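ABC transporter, periplasmic solute-binding protein (Rhizobium meliloti, PDB 4WED) probably binds a substrate such as a peptide or a nickel complex in the periplasm and delivers it to an ABC transporter for import. Local coordinates at residues A[79-84]-A[96-102]; A[354-358]-A[390-395]. All coordinates share one frame. Numbering follows the deposited sequence.

Contacts 1 and 2 lie on opposite sides of the chain's centre, 61 Å apart between centres and about 48 Å between nearest atoms, and share no element. Contact 1 is the more enclosed, with six of its eleven touching residues buried; it joins two strands of one antiparallel hairpin. Contact 2, farther out, has three of eight buried and sets an irregular loop against the end of helix 378-392. In each, an arginine donates to backbone carbonyls: Arg99 to Cys80 in the turn before strand 82-88, Arg357 to Val392 at a helix terminus. Backbone bonds, mostly of the strand pairing, supply the others in contact 1, while contact 2 relies on one backbone bond and a glycine turn.

Contact 1 (A[79-84]-A[96-102]); sequences PCLATD and LTLREGV
A classic beta bulge interrupts the antiparallel hairpin of strands 82-88 and 93-98, at the edge of a four-stranded sheet. Ala82 and Leu98 form a non-hydrogen-bonded pair (CA-CA 4.3 Å); one residue of slip then sets both Thr83 and Asp84 opposite Thr97. Asp84 is extended (-163/164), but Thr83 is turned to -83/-20, making the corner. Thr97 is satisfied on both sides: its N donates to Asp84 O (3.0 Å) and its O accepts from Thr83 N (2.9 Å). Beyond the pairing, Arg99 N gives a nearly straight bond to Leu81 O (2.9 Å). Leu81 CD2 meets Val102 CG1 at 4.0 Å, and Leu81 also packs on Phe171. The Arg99 side chain (t, t, m, -85°) reaches across to the turn before strand 82-88, where Cys80 O accepts from both its NE (2.9 Å) and its NH2 (2.7 Å). Thr83, in rotamer p, lays its methyl over one face of the guanidinium, CG2 3.7 Å from Arg99 NH1.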
loop_
_atom_site.group_PDB
_atom_site.type_symbol
_atom_site.label_atom_id
_atom_site.label_comp_id
_atom_site.label_asym_id
_atom_site.label_seq_id
_atom_site.Cartn_x
_atom_site.Cartn_y
_atom_site.Cartn_z
ATOM N N PRO A 79 0.506 -9.397 17.573
ATOM C CA PRO A 79 1.628 -10.207 18.069
ATOM C C PRO A 79 2.139 -11.192 17.014
ATOM O O PRO A 79 1.324 -11.837 16.350
ATOM C CB PRO A 79 1.004 -10.998 19.226
ATOM C CG PRO A 79 -0.181 -10.219 19.674
ATOM C CD PRO A 79 -0.670 -9.444 18.471
ATOM N N CYS A 80 3.463 -11.292 16.845
ATOM C CA CYS A 80 4.047 -12.364 16.059
ATOM C C CYS A 80 5.216 -12.959 16.843
ATOM O O CYS A 80 5.001 -13.630 17.844
ATOM C CB CYS A 80 4.400 -11.913 14.629
ATOM S SG CYS A 80 4.764 -13.303 13.489
ATOM N N LEU A 81 6.447 -12.738 16.415
ATOM C CA LEU A 81 7.566 -13.201 17.185
ATOM C C LEU A 81 7.702 -12.451 18.522
ATOM O O LEU A 81 8.367 -12.930 19.476
ATOM C CB LEU A 81 8.860 -13.103 16.367
ATOM C CG LEU A 81 8.936 -14.111 15.216
ATOM C CD1 LEU A 81 10.195 -13.929 14.391
ATOM C CD2 LEU A 81 8.853 -15.537 15.729
ATOM N N ALA A 82 7.111 -11.281 18.608
ATOM C CA ALA A 82 6.962 -10.625 19.906
ATOM C C ALA A 82 5.545 -10.799 20.338
ATOM O O ALA A 82 4.635 -10.523 19.540
ATOM C CB ALA A 82 7.293 -9.141 19.817
ATOM N N THR A 83 5.358 -11.246 21.587
ATOM C CA THR A 83 4.014 -11.332 22.236
ATOM C C THR A 83 3.482 -10.026 22.860
ATOM O O THR A 83 2.299 -9.896 23.152
ATOM C CB THR A 83 4.021 -12.381 23.360
ATOM O OG1 THR A 83 5.174 -12.173 24.190
ATOM C CG2 THR A 83 4.062 -13.764 22.770
ATOM N N ASP A 84 4.369 -9.091 23.131
ATOM C CA ASP A 84 3.973 -7.841 23.692
ATOM C C ASP A 84 5.092 -6.832 23.513
ATOM O O ASP A 84 6.242 -7.200 23.200
ATOM C CB ASP A 84 3.620 -7.999 25.169
ATOM C CG ASP A 84 2.895 -6.782 25.721
ATOM O OD1 ASP A 84 2.024 -6.183 25.022
ATOM O OD2 ASP A 84 3.237 -6.404 26.840
ATOM N N LEU A 96 10.338 -5.001 24.345
ATOM C CA LEU A 96 9.790 -6.150 23.597
ATOM C C LEU A 96 9.874 -7.430 24.433
ATOM O O LEU A 96 10.943 -7.813 24.947
ATOM C CB LEU A 96 10.565 -6.371 22.300
ATOM C CG LEU A 96 10.498 -5.255 21.260
ATOM C CD1 LEU A 96 11.625 -5.427 20.247
ATOM C CD2 LEU A 96 9.146 -5.262 20.552
ATOM N N THR A 97 8.739 -8.095 24.535
ATOM C CA THR A 97 8.689 -9.417 25.094
ATOM C C THR A 97 8.628 -10.448 23.950
ATOM O O THR A 97 7.699 -10.457 23.187
ATOM C CB THR A 97 7.493 -9.533 26.029
ATOM O OG1 THR A 97 7.719 -8.655 27.130
ATOM C CG2 THR A 97 7.344 -10.947 26.542
ATOM N N LEU A 98 9.631 -11.307 23.846
ATOM C CA LEU A 98 9.692 -12.284 22.765
ATOM C C LEU A 98 8.867 -13.542 23.098
ATOM O O LEU A 98 8.723 -13.922 24.275
ATOM C CB LEU A 98 11.160 -12.637 22.423
ATOM C CG LEU A 98 12.022 -11.440 21.956
ATOM C CD1 LEU A 98 13.470 -11.804 21.781
ATOM C CD2 LEU A 98 11.513 -10.851 20.638
ATOM N N ARG A 99 8.302 -14.150 22.052
ATOM C CA ARG A 99 7.540 -15.388 22.191
ATOM C C ARG A 99 8.487 -16.524 22.528
ATOM O O ARG A 99 9.467 -16.688 21.838
ATOM C CB ARG A 99 6.800 -15.730 20.891
ATOM C CG ARG A 99 5.928 -16.975 21.028
ATOM C CD ARG A 99 5.152 -17.266 19.757
ATOM N NE ARG A 99 4.479 -16.060 19.253
ATOM C CZ ARG A 99 3.285 -15.619 19.644
ATOM N NH1 ARG A 99 2.580 -16.273 20.542
ATOM N NH2 ARG A 99 2.798 -14.501 19.128
ATOM N N GLU A 100 8.166 -17.282 23.580
ATOM C CA GLU A 100 8.928 -18.464 24.026
ATOM C C GLU A 100 8.530 -19.680 23.188
ATOM O O GLU A 100 7.446 -19.707 22.624
ATOM C CB GLU A 100 8.675 -18.744 25.531
ATOM N N GLY A 101 9.433 -20.651 23.072
ATOM C CA GLY A 101 9.134 -21.919 22.404
ATOM C C GLY A 101 9.148 -21.860 20.887
ATOM O O GLY A 101 8.520 -22.673 20.204
ATOM N N VAL A 102 9.880 -20.895 20.358
ATOM C CA VAL A 102 9.999 -20.720 18.934
ATOM C C VAL A 102 11.338 -21.274 18.472
ATOM O O VAL A 102 12.384 -20.980 19.034
ATOM C CB VAL A 102 9.922 -19.244 18.576
ATOM C CG1 VAL A 102 10.191 -19.034 17.091
ATOM C CG2 VAL A 102 8.559 -18.679 18.990
#

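Contact 2 (A[354-358]-A[390-395])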
loop_
_atom_site.group_PDB
_atom_site.type_symbol
_atom_site.label_atom_id
_atom_site.label_comp_id
_atom_site.label_asym_id
_atom_site.label_seq_id
_atom_site.Cartn_x
_atom_site.Cartn_y
_atom_site.Cartn_z
ATOM N N SER A 354 -22.588 29.422 -21.230
ATOM C CA SER A 354 -22.910 28.110 -21.796
ATOM C C SER A 354 -22.511 28.092 -23.260
ATOM O O SER A 354 -22.877 29.022 -23.984
ATOM C CB SER A 354 -24.406 27.821 -21.706
ATOM O OG SER A 354 -24.615 26.424 -21.631
ATOM N N PRO A 355 -21.821 27.037 -23.719
ATOM C CA PRO A 355 -21.579 25.794 -22.959
ATOM C C PRO A 355 -20.433 25.846 -21.952
ATOM O O PRO A 355 -20.395 25.017 -21.053
ATOM C CB PRO A 355 -21.212 24.796 -24.045
ATOM C CG PRO A 355 -20.682 25.633 -25.142
ATOM C CD PRO A 355 -21.559 26.845 -25.149
ATOM N N ILE A 356 -19.546 26.832 -22.114
ATOM C CA ILE A 356 -18.381 27.064 -21.254
ATOM C C ILE A 356 -18.521 28.379 -20.441
ATOM O O ILE A 356 -19.013 29.425 -20.956
ATOM C CB ILE A 356 -17.055 27.115 -22.094
ATOM C CG1 ILE A 356 -16.807 25.792 -22.831
ATOM C CG2 ILE A 356 -15.848 27.451 -21.199
ATOM C CD1 ILE A 356 -16.625 24.594 -21.912
ATOM N N ARG A 357 -18.058 28.334 -19.190
ATOM C CA ARG A 357 -18.213 29.486 -18.302
ATOM C C ARG A 357 -17.012 30.392 -18.429
ATOM O O ARG A 357 -15.926 29.935 -18.741
ATOM C CB ARG A 357 -18.433 29.054 -16.853
ATOM C CG ARG A 357 -19.774 28.373 -16.645
ATOM C CD ARG A 357 -19.873 27.725 -15.273
ATOM N NE ARG A 357 -21.116 26.961 -15.192
ATOM C CZ ARG A 357 -22.291 27.467 -14.825
ATOM N NH1 ARG A 357 -22.385 28.732 -14.432
ATOM N NH2 ARG A 357 -23.367 26.685 -14.828
ATOM N N SER A 358 -17.222 31.685 -18.253
ATOM C CA SER A 358 -16.121 32.628 -18.278
ATOM C C SER A 358 -16.272 33.596 -17.150
ATOM O O SER A 358 -17.253 33.591 -16.432
ATOM C CB SER A 358 -16.021 33.342 -19.631
ATOM O OG SER A 358 -17.189 34.064 -19.910
ATOM N N LYS A 390 -17.254 19.410 -19.079
ATOM C CA LYS A 390 -17.933 20.109 -20.107
ATOM C C LYS A 390 -19.362 20.342 -19.642
ATOM O O LYS A 390 -19.855 21.454 -19.751
ATOM C CB LYS A 390 -17.847 19.321 -21.415
ATOM C CG LYS A 390 -18.821 19.761 -22.503
ATOM C CD LYS A 390 -18.240 20.828 -23.408
ATOM C CE LYS A 390 -19.255 21.183 -24.473
ATOM N NZ LYS A 390 -18.623 21.355 -25.797
ATOM N N GLU A 391 -20.009 19.317 -19.081
ATOM C CA GLU A 391 -21.423 19.419 -18.671
ATOM C C GLU A 391 -21.661 20.490 -17.610
ATOM O O GLU A 391 -22.731 21.055 -17.577
ATOM C CB GLU A 391 -21.961 18.067 -18.179
ATOM C CG GLU A 391 -22.357 17.107 -19.308
ATOM C CD GLU A 391 -22.489 15.643 -18.865
ATOM O OE1 GLU A 391 -21.553 15.125 -18.207
ATOM O OE2 GLU A 391 -23.513 14.995 -19.178
ATOM N N VAL A 392 -20.679 20.765 -16.742
ATOM C CA VAL A 392 -20.799 21.850 -15.740
ATOM C C VAL A 392 -20.226 23.184 -16.199
ATOM O O VAL A 392 -20.293 24.167 -15.457
ATOM C CB VAL A 392 -20.142 21.493 -14.399
ATOM C CG1 VAL A 392 -20.748 20.219 -13.863
ATOM C CG2 VAL A 392 -18.619 21.343 -14.497
ATOM N N GLY A 393 -19.655 23.209 -17.402
ATOM C CA GLY A 393 -19.146 24.427 -18.029
ATOM C C GLY A 393 -17.638 24.638 -17.941
ATOM O O GLY A 393 -17.161 25.740 -18.168
ATOM N N ILE A 394 -16.882 23.603 -17.582
ATOM C CA ILE A 394 -15.440 23.705 -17.532
ATOM C C ILE A 394 -14.848 23.074 -18.773
ATOM O O ILE A 394 -15.270 21.994 -19.172
ATOM C CB ILE A 394 -14.898 22.974 -16.285
ATOM C CG1 ILE A 394 -15.141 23.863 -15.049
ATOM C CG2 ILE A 394 -13.416 22.627 -16.471
ATOM C CD1 ILE A 394 -15.353 23.123 -13.764
ATOM N N ASP A 395 -13.875 23.756 -19.371
ATOM C CA ASP A 395 -13.189 23.324 -20.606
ATOM C C ASP A 395 -11.875 22.617 -20.235
ATOM O O ASP A 395 -10.851 23.252 -19.957
ATOM C CB ASP A 395 -12.932 24.537 -21.531
ATOM C CG ASP A 395 -12.113 24.177 -22.803
ATOM O OD1 ASP A 395 -12.324 23.105 -23.403
ATOM O OD2 ASP A 395 -11.249 24.988 -23.198
#
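This is a helix-end contact on the periphery of the protein, where the irregular segment 354-358, following helix 339-348, closes over the terminus of helix 378-392. The helix finishes in a Schellman motif: Gly393 takes a positive phi (100/14), and two bonds run back into the last turn, one of them Gly393 N to Lys390 O at 2.9 Å. Glycine is needed here twice over, since a CB would press against the preceding carbonyl and fall 2.8 Å from Arg357 CG. Its bare CA instead lies 3.3 Å from Pro355 O in a CA-H...O contact. Across the gap, Arg357 N donates to Gly393 O (2.9 Å, 166°), while Arg357 NE reaches Val392 O (2.9 Å, 155°). Two successive carbonyls at the helix exit are thus taken up by one residue. Beside them, the cis peptide before Pro355 bends the loop, and Pro355 CB rests 4.1 Å from Lys390 CE. Ile356 (m, m) extends CD1 to 3.7 Å from Asp395 CB and 4.4 Å from Lys390 CD. Backbone bonds of Asp395 to Leu364 and Leu366 follow a parallel-strand pattern, consistent with a beta-alpha-beta crossover from strand 362-370 through helix 378-392 to strand 395-400. Arg357 NH1 forms a salt bridge with Glu347 and a hydrogen bond with Trp351 O, so its guanidinium couples helix 339-348 to the end of helix 378-392. The chemistry implies a join specified by main-chain carbonyls read by one multidentate arginine, with the Ile356 side chain covering the turn beside them.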